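Local coordinates for uncharacterized conserved protein (Idiomarina loihiensis, PDB 2QSD), which is of unknown function, a conserved, mainly beta-stranded member of the DUF1543 family that assembles as two copies of the same chain, at residues A[23-28]-A[54-59]; A[30-33]-A[39-42]; A[43-46]-A[51-54]. All coordinates share one frame; numbering follows the deposited sequence.

Interaction 1 of 3, residues A[23-28]-A[54-59]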
loop_
_atom_site.group_PDB
_atom_site.type_symbol
_atom_site.label_atom_id
_atom_site.label_comp_id
_atom_site.label_asym_id
_atom_site.label_seq_id
_atom_site.Cartn_x
_atom_site.Cartn_y
_atom_site.Cartn_z
ATOM N N ASN A 23 -4.291 1.834 -9.526
ATOM C CA ASN A 23 -5.497 1.010 -9.657
ATOM C C ASN A 23 -6.156 0.650 -8.331
ATOM O O ASN A 23 -7.374 0.539 -8.255
ATOM C CB ASN A 23 -5.187 -0.273 -10.431
ATOM C CG ASN A 23 -4.936 -0.018 -11.899
ATOM O OD1 ASN A 23 -5.513 0.896 -12.493
ATOM N ND2 ASN A 23 -4.073 -0.825 -12.498
ATOM N N ILE A 24 -5.351 0.447 -7.293
ATOM C CA ILE A 24 -5.894 0.068 -5.992
ATOM C C ILE A 24 -5.691 1.161 -4.952
ATOM O O ILE A 24 -4.955 2.116 -5.181
ATOM C CB ILE A 24 -5.329 -1.290 -5.481
ATOM C CG1 ILE A 24 -3.837 -1.190 -5.144
ATOM C CG2 ILE A 24 -5.600 -2.404 -6.491
ATOM C CD1 ILE A 24 -3.266 -2.465 -4.545
ATOM N N GLU A 25 -6.379 1.013 -3.828
ATOM C CA GLU A 25 -6.232 1.876 -2.663
ATOM C C GLU A 25 -4.807 1.748 -2.115
ATOM O O GLU A 25 -4.258 0.647 -2.029
ATOM C CB GLU A 25 -7.239 1.437 -1.592
ATOM C CG GLU A 25 -7.725 2.519 -0.644
ATOM C CD GLU A 25 -9.058 3.125 -1.057
ATOM O OE1 GLU A 25 -9.738 3.706 -0.189
ATOM O OE2 GLU A 25 -9.435 3.025 -2.239
ATOM N N LEU A 26 -4.204 2.875 -1.766
ATOM C CA LEU A 26 -2.856 2.871 -1.209
ATOM C C LEU A 26 -2.923 3.268 0.250
ATOM O O LEU A 26 -3.919 3.848 0.691
ATOM C CB LEU A 26 -1.954 3.839 -1.975
ATOM C CG LEU A 26 -2.169 3.808 -3.483
ATOM C CD1 LEU A 26 -1.795 5.134 -4.079
ATOM C CD2 LEU A 26 -1.410 2.661 -4.138
ATOM N N HIS A 27 -1.865 2.952 0.993
ATOM C CA HIS A 27 -1.803 3.247 2.420
ATOM C C HIS A 27 -0.468 3.877 2.810
ATOM O O HIS A 27 0.570 3.503 2.282
ATOM C CB HIS A 27 -2.022 1.970 3.233
ATOM C CG HIS A 27 -3.366 1.348 3.023
ATOM N ND1 HIS A 27 -3.638 0.509 1.963
ATOM C CD2 HIS A 27 -4.516 1.453 3.729
ATOM C CE1 HIS A 27 -4.899 0.124 2.025
ATOM N NE2 HIS A 27 -5.454 0.684 3.086
ATOM N N ASP A 28 -0.506 4.814 3.751
ATOM C CA ASP A 28 0.705 5.420 4.299
ATOM C C ASP A 28 0.596 5.552 5.823
ATOM O O ASP A 28 -0.505 5.562 6.374
ATOM C CB ASP A 28 0.959 6.797 3.656
ATOM C CG ASP A 28 2.369 7.324 3.907
ATOM O OD1 ASP A 28 3.273 6.504 4.165
ATOM O OD2 ASP A 28 2.580 8.556 3.839
ATOM N N GLY A 54 -12.210 10.701 -0.327
ATOM C CA GLY A 54 -12.352 9.303 0.074
ATOM C C GLY A 54 -11.311 8.848 1.079
ATOM O O GLY A 54 -11.230 7.659 1.389
ATOM N N LEU A 55 -10.519 9.793 1.580
ATOM C CA LEU A 55 -9.481 9.514 2.565
ATOM C C LEU A 55 -10.089 8.949 3.843
ATOM O O LEU A 55 -11.092 9.456 4.348
ATOM C CB LEU A 55 -8.680 10.785 2.866
ATOM C CG LEU A 55 -7.502 10.748 3.846
ATOM C CD1 LEU A 55 -6.407 9.803 3.372
ATOM C CD2 LEU A 55 -6.948 12.142 4.026
ATOM N N HIS A 56 -9.490 7.877 4.343
ATOM C CA HIS A 56 -9.995 7.220 5.540
ATOM C C HIS A 56 -8.871 6.778 6.454
ATOM O O HIS A 56 -7.783 6.416 6.002
ATOM C CB HIS A 56 -10.889 6.026 5.180
ATOM C CG HIS A 56 -10.248 5.046 4.245
ATOM N ND1 HIS A 56 -9.607 3.908 4.686
ATOM C CD2 HIS A 56 -10.154 5.030 2.893
ATOM C CE1 HIS A 56 -9.143 3.234 3.649
ATOM N NE2 HIS A 56 -9.457 3.895 2.549
ATOM N N LEU A 57 -9.159 6.825 7.747
ATOM C CA LEU A 57 -8.285 6.341 8.793
ATOM C C LEU A 57 -8.547 4.852 9.007
ATOM O O LEU A 57 -9.701 4.439 9.111
ATOM C CB LEU A 57 -8.603 7.120 10.061
ATOM C CG LEU A 57 -7.735 6.969 11.294
ATOM C CD1 LEU A 57 -6.446 7.749 11.128
ATOM C CD2 LEU A 57 -8.535 7.475 12.473
ATOM N N ASP A 58 -7.484 4.050 9.077
ATOM C CA ASP A 58 -7.624 2.591 9.221
ATOM C C ASP A 58 -7.160 2.021 10.562
ATOM O O ASP A 58 -7.787 1.113 11.100
ATOM C CB ASP A 58 -6.948 1.853 8.062
ATOM C CG ASP A 58 -7.722 1.986 6.756
ATOM O OD1 ASP A 58 -8.890 2.434 6.791
ATOM O OD2 ASP A 58 -7.161 1.643 5.692
ATOM N N SER A 59 -6.047 2.532 11.077
ATOM C CA SER A 59 -5.633 2.260 12.448
ATOM C C SER A 59 -4.777 3.398 12.977
ATOM O O SER A 59 -4.260 4.206 12.208
ATOM C CB SER A 59 -4.888 0.928 12.567
ATOM O OG SER A 59 -3.661 0.954 11.871
#
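His56 NE2 donates to Glu25 OE1 over 2.8 Å, the shortest polar contact across residues 23-28 and 54-59. The two side chains approach from opposite directions. The carboxylate oxygen lies at the ring edge, 10° out of the imidazole plane, and accepts the N-H on its anti lone pair, with an N-H...O angle of 145° that is noticeably bent. Glu25 leaves its backbone with CG anti to the N (chi1 -151°), and a bend at chi2 turns the carboxylate to the ring. The other ring nitrogen, His56 ND1, gives its hydrogen to Asp58 OD1 at 2.7 Å, exactly in the ring plane, so both nitrogens are engaged and the ring's rotation is fixed. Between the two strands, 26-34 and 56-62, runs strand 9-17, paired antiparallel with each; the side chains therefore meet across an intervening strand, and the CA atoms of His27 and Asp58 are still 9.0 Å apart. Asp58 and Ser59 both face Tyr14 of that strand in a classic beta bulge. The ring of Tyr14 meets that of His27, while His56 stacks with Tyr175. Replacing His56 by an alanine would probably leave Glu25 OE1 and Asp58 OD1 without their shared donor ring. The other Asp58 oxygen, OD2, lies at the edge of the His27 ring, 3.3 Å from His27 NE2. The backbone N of Glu25 is hydrogen-bonded to Asn90 OD1 of the second subunit.

Interaction 2 of 3, residues A[30-33]-A[39-42]; sequences RFVV and ETYP
Thr40 has the most surface buried here, and its CB, hydroxyl and methyl all meet the side chain of Val32. CG2 of Val32 comes 3.7 Å from Thr40 CB and 3.8 Å from Thr40 OG1, while the two CB atoms stand 3.9 Å apart. The side chains cross at about a right angle, each directed from its backbone toward the other segment. Val32 has CG1 anti to its carbonyl carbon (chi1 -75°), which places CG2 between backbone N and carbonyl carbon, facing the threonine, and leaves CG1 for Ala43 and Ile44 of helix 41-47. The methyl of Thr40 reaches toward the backbone of Val33: Thr40 CG2 lies 4.0 Å from Val33 C, and equally far from Val32 CG2. Val33 thus joins through its backbone, since its own side chain is turned to the other side. No hydrogen bond links the segments; the contact is van der Waals packing in a buried setting. It forms where strand 26-34 passes through a short connection into helix 41-47, so that the start of the helical region folds back over one face of the sheet. Val32 and Thr40 mark the nearest approach of the backbones, their CA atoms 6.2 Å apart. The one polar atom of the threonine side chain is satisfied within the connection: OG1 is hydrogen-bonded to the carbonyl oxygen of Met37, which fixes how the hydroxyl and methyl are placed against the valine. On the strand, Val32 pairs through its backbone with Phe11 of strand 9-17, and the N-H of Val33 is taken by the carboxylate of Asp153.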
loop_
_atom_site.group_PDB
_atom_site.type_symbol
_atom_site.label_atom_id
_atom_site.label_comp_id
_atom_site.label_asym_id
_atom_site.label_seq_id
_atom_site.Cartn_x
_atom_site.Cartn_y
_atom_site.Cartn_z
ATOM N N ARG A 30 1.391 8.089 8.889
ATOM C CA ARG A 30 1.696 9.473 9.256
ATOM C C ARG A 30 1.938 9.613 10.764
ATOM O O ARG A 30 1.339 8.894 11.573
ATOM C CB ARG A 30 0.573 10.432 8.834
ATOM C CG ARG A 30 0.092 10.334 7.384
ATOM C CD ARG A 30 1.222 10.464 6.362
ATOM N NE ARG A 30 1.921 11.742 6.439
ATOM C CZ ARG A 30 3.037 12.029 5.772
ATOM N NH1 ARG A 30 3.593 11.133 4.963
ATOM N NH2 ARG A 30 3.603 13.216 5.917
ATOM N N PHE A 31 2.818 10.542 11.128
ATOM C CA PHE A 31 2.992 10.948 12.511
ATOM C C PHE A 31 2.348 12.309 12.685
ATOM O O PHE A 31 2.615 13.220 11.906
ATOM C CB PHE A 31 4.473 10.996 12.886
ATOM C CG PHE A 31 5.110 9.640 12.987
ATOM C CD1 PHE A 31 5.705 9.049 11.870
ATOM C CD2 PHE A 31 5.100 8.943 14.198
ATOM C CE1 PHE A 31 6.284 7.782 11.959
ATOM C CE2 PHE A 31 5.682 7.679 14.301
ATOM C CZ PHE A 31 6.276 7.098 13.180
ATOM N N VAL A 32 1.484 12.436 13.691
ATOM C CA VAL A 32 0.738 13.675 13.933
ATOM C C VAL A 32 0.659 13.988 15.429
ATOM O O VAL A 32 0.714 13.078 16.260
ATOM C CB VAL A 32 -0.699 13.634 13.340
ATOM C CG1 VAL A 32 -0.674 13.797 11.824
ATOM C CG2 VAL A 32 -1.438 12.350 13.742
ATOM N N VAL A 33 0.535 15.275 15.760
ATOM C CA VAL A 33 0.486 15.726 17.147
ATOM C C VAL A 33 -0.759 16.567 17.432
ATOM O O VAL A 33 -1.030 17.537 16.733
ATOM C CB VAL A 33 1.771 16.509 17.536
ATOM C CG1 VAL A 33 1.627 17.186 18.897
ATOM C CG2 VAL A 33 2.962 15.586 17.570
ATOM N N GLU A 39 -8.456 16.349 16.392
ATOM C CA GLU A 39 -7.704 17.584 16.203
ATOM C C GLU A 39 -6.449 17.405 15.349
ATOM O O GLU A 39 -5.734 18.370 15.090
ATOM C CB GLU A 39 -7.378 18.240 17.549
ATOM C CG GLU A 39 -8.589 18.911 18.195
ATOM C CD GLU A 39 -8.253 19.594 19.504
ATOM O OE1 GLU A 39 -7.766 20.744 19.469
ATOM O OE2 GLU A 39 -8.485 18.983 20.568
ATOM N N THR A 40 -6.191 16.175 14.907
ATOM C CA THR A 40 -5.062 15.904 14.019
ATOM C C THR A 40 -5.498 15.786 12.554
ATOM O O THR A 40 -4.648 15.663 11.662
ATOM C CB THR A 40 -4.291 14.630 14.420
ATOM O OG1 THR A 40 -5.089 13.471 14.153
ATOM C CG2 THR A 40 -3.889 14.660 15.894
ATOM N N TYR A 41 -6.812 15.837 12.322
ATOM C CA TYR A 41 -7.384 15.668 10.979
ATOM C C TYR A 41 -6.816 16.610 9.904
ATOM O O TYR A 41 -6.497 16.136 8.814
ATOM C CB TYR A 41 -8.922 15.682 10.992
ATOM C CG TYR A 41 -9.579 14.469 11.628
ATOM C CD1 TYR A 41 -8.842 13.320 11.940
ATOM C CD2 TYR A 41 -10.955 14.455 11.886
ATOM C CE1 TYR A 41 -9.446 12.209 12.514
ATOM C CE2 TYR A 41 -11.574 13.335 12.460
ATOM C CZ TYR A 41 -10.805 12.220 12.769
ATOM O OH TYR A 41 -11.381 11.107 13.331
ATOM N N PRO A 42 -6.688 17.933 10.193
ATOM C CA PRO A 42 -6.005 18.805 9.222
ATOM C C PRO A 42 -4.595 18.359 8.850
ATOM O O PRO A 42 -4.222 18.426 7.676
ATOM C CB PRO A 42 -5.948 20.157 9.950
ATOM C CG PRO A 42 -7.133 20.139 10.833
ATOM C CD PRO A 42 -7.187 18.723 11.339
#

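Interaction 3 of 3, residues A[43-46]-A[51-54]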
loop_
_atom_site.group_PDB
_atom_site.type_symbol
_atom_site.label_atom_id
_atom_site.label_comp_id
_atom_site.label_asym_id
_atom_site.label_seq_id
_atom_site.Cartn_x
_atom_site.Cartn_y
_atom_site.Cartn_z
ATOM N N ALA A 43 -3.835 17.899 9.841
ATOM C CA ALA A 43 -2.463 17.465 9.628
ATOM C C ALA A 43 -2.396 16.135 8.886
ATOM O O ALA A 43 -1.430 15.871 8.173
ATOM C CB ALA A 43 -1.717 17.380 10.950
ATOM N N ILE A 44 -3.418 15.301 9.061
ATOM C CA ILE A 44 -3.511 14.045 8.323
ATOM C C ILE A 44 -3.811 14.338 6.860
ATOM O O ILE A 44 -3.109 13.845 5.967
ATOM C CB ILE A 44 -4.580 13.106 8.909
ATOM C CG1 ILE A 44 -4.163 12.657 10.304
ATOM C CG2 ILE A 44 -4.777 11.881 8.009
ATOM C CD1 ILE A 44 -5.239 11.906 11.042
ATOM N N ARG A 45 -4.832 15.163 6.634
ATOM C CA ARG A 45 -5.209 15.600 5.286
ATOM C C ARG A 45 -4.067 16.250 4.512
ATOM O O ARG A 45 -3.876 15.944 3.337
ATOM C CB ARG A 45 -6.419 16.530 5.321
ATOM C CG ARG A 45 -7.728 15.799 5.558
ATOM C CD ARG A 45 -8.893 16.561 4.952
ATOM N NE ARG A 45 -10.106 15.747 4.849
ATOM C CZ ARG A 45 -10.362 14.883 3.868
ATOM N NH1 ARG A 45 -11.498 14.198 3.872
ATOM N NH2 ARG A 45 -9.486 14.692 2.884
ATOM N N LYS A 46 -3.293 17.109 5.174
ATOM C CA LYS A 46 -2.184 17.789 4.502
ATOM C C LYS A 46 -0.924 16.928 4.366
ATOM O O LYS A 46 -0.047 17.235 3.560
ATOM C CB LYS A 46 -1.883 19.155 5.143
ATOM C CG LYS A 46 -1.009 19.134 6.385
ATOM C CD LYS A 46 -0.325 20.489 6.607
ATOM C CE LYS A 46 -1.314 21.603 6.963
ATOM N NZ LYS A 46 -0.628 22.914 7.182
ATOM N N THR A 51 -4.907 11.606 -3.377
ATOM C CA THR A 51 -6.167 12.304 -3.595
ATOM C C THR A 51 -6.928 12.447 -2.279
ATOM O O THR A 51 -7.043 11.486 -1.519
ATOM C CB THR A 51 -7.015 11.523 -4.629
ATOM O OG1 THR A 51 -6.318 11.486 -5.881
ATOM C CG2 THR A 51 -8.408 12.128 -4.828
ATOM N N GLN A 52 -7.451 13.645 -2.029
ATOM C CA GLN A 52 -8.178 13.958 -0.796
ATOM C C GLN A 52 -9.521 13.258 -0.663
ATOM O O GLN A 52 -9.876 12.806 0.425
ATOM C CB GLN A 52 -8.366 15.473 -0.642
ATOM C CG GLN A 52 -7.062 16.256 -0.476
ATOM C CD GLN A 52 -6.317 15.928 0.811
ATOM O OE1 GLN A 52 -6.926 15.701 1.860
ATOM N NE2 GLN A 52 -4.988 15.911 0.735
ATOM N N LYS A 53 -10.264 13.173 -1.762
ATOM C CA LYS A 53 -11.592 12.566 -1.742
ATOM C C LYS A 53 -11.548 11.071 -1.422
ATOM O O LYS A 53 -10.926 10.285 -2.147
ATOM C CB LYS A 53 -12.326 12.815 -3.063
ATOM C CG LYS A 53 -13.742 12.252 -3.105
ATOM C CD LYS A 53 -14.575 12.942 -4.176
ATOM C CE LYS A 53 -15.916 12.248 -4.369
ATOM N NZ LYS A 53 -15.798 11.058 -5.262
ATOM N N GLY A 54 -12.210 10.701 -0.327
ATOM C CA GLY A 54 -12.352 9.303 0.074
ATOM C C GLY A 54 -11.311 8.848 1.079
ATOM O O GLY A 54 -11.230 7.659 1.389
#
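Arg45 passes alongside the amide oxygen of Gln52 almost from its root: CB lies 3.6 Å from Gln52 OE1, and CG and CD follow at similar range. The chain stays extended from CG to NE, which carries the guanidinium past the amide, the two flat groups turned 55° against each other. NE then hydrogen-bonds to the carbonyl oxygen of Pro179, and NH1 more weakly to that of Leu178. The tip atom NH2 serves Gln52 twice. It donates to OE1 at 2.9 Å, with the donor tilted 16° from the carbonyl plane, and to the backbone oxygen Gln52 O at 3.1 Å. This second bond is nearly straight at hydrogen (171°), yet it comes from above the carbonyl plane and not on a lone pair. Both acceptors lie within a few degrees of the guanidinium plane. A return bond closes the exchange: Gln52 NE2 donates to Arg45 O over 2.8 Å, a contact made possible by the bend of the glutamine at chi2. Side chain and backbone of each residue thus hold the other, and the two bonds to the amide, one accepted at OE1 and one given by NE2, fix which way round it lies. The pair sits near the surface, at the last turn of helix 41-47 and the loop leading to strand 56-62, and through Leu178 and Pro179 it also meets the segment that follows strand 175-177.

Overall arrangement
Residues 23-28 open interaction 1, which closes the longest loop, reaching forward to 54-59 across 25 intervening residues. Strand 26-34 continues into 30-33, where interaction 2 closes a short loop onto 39-42. Helix 41-47 then carries on to 43-46, and interaction 3 closes another onto 51-54, sharing Gly54 with interaction 1. The two short loops follow one another, both lying within the span of interaction 1, and none cross. Interactions 2 and 3 touch through Val32 and the helix, and Leu55 touches Arg45. Interaction 1 joins strands 26-34 and 56-62 across strand 9-17, interaction 2 joins strand 26-34 to the start of helix 41-47, and interaction 3 joins that helix to the loop before strand 56-62.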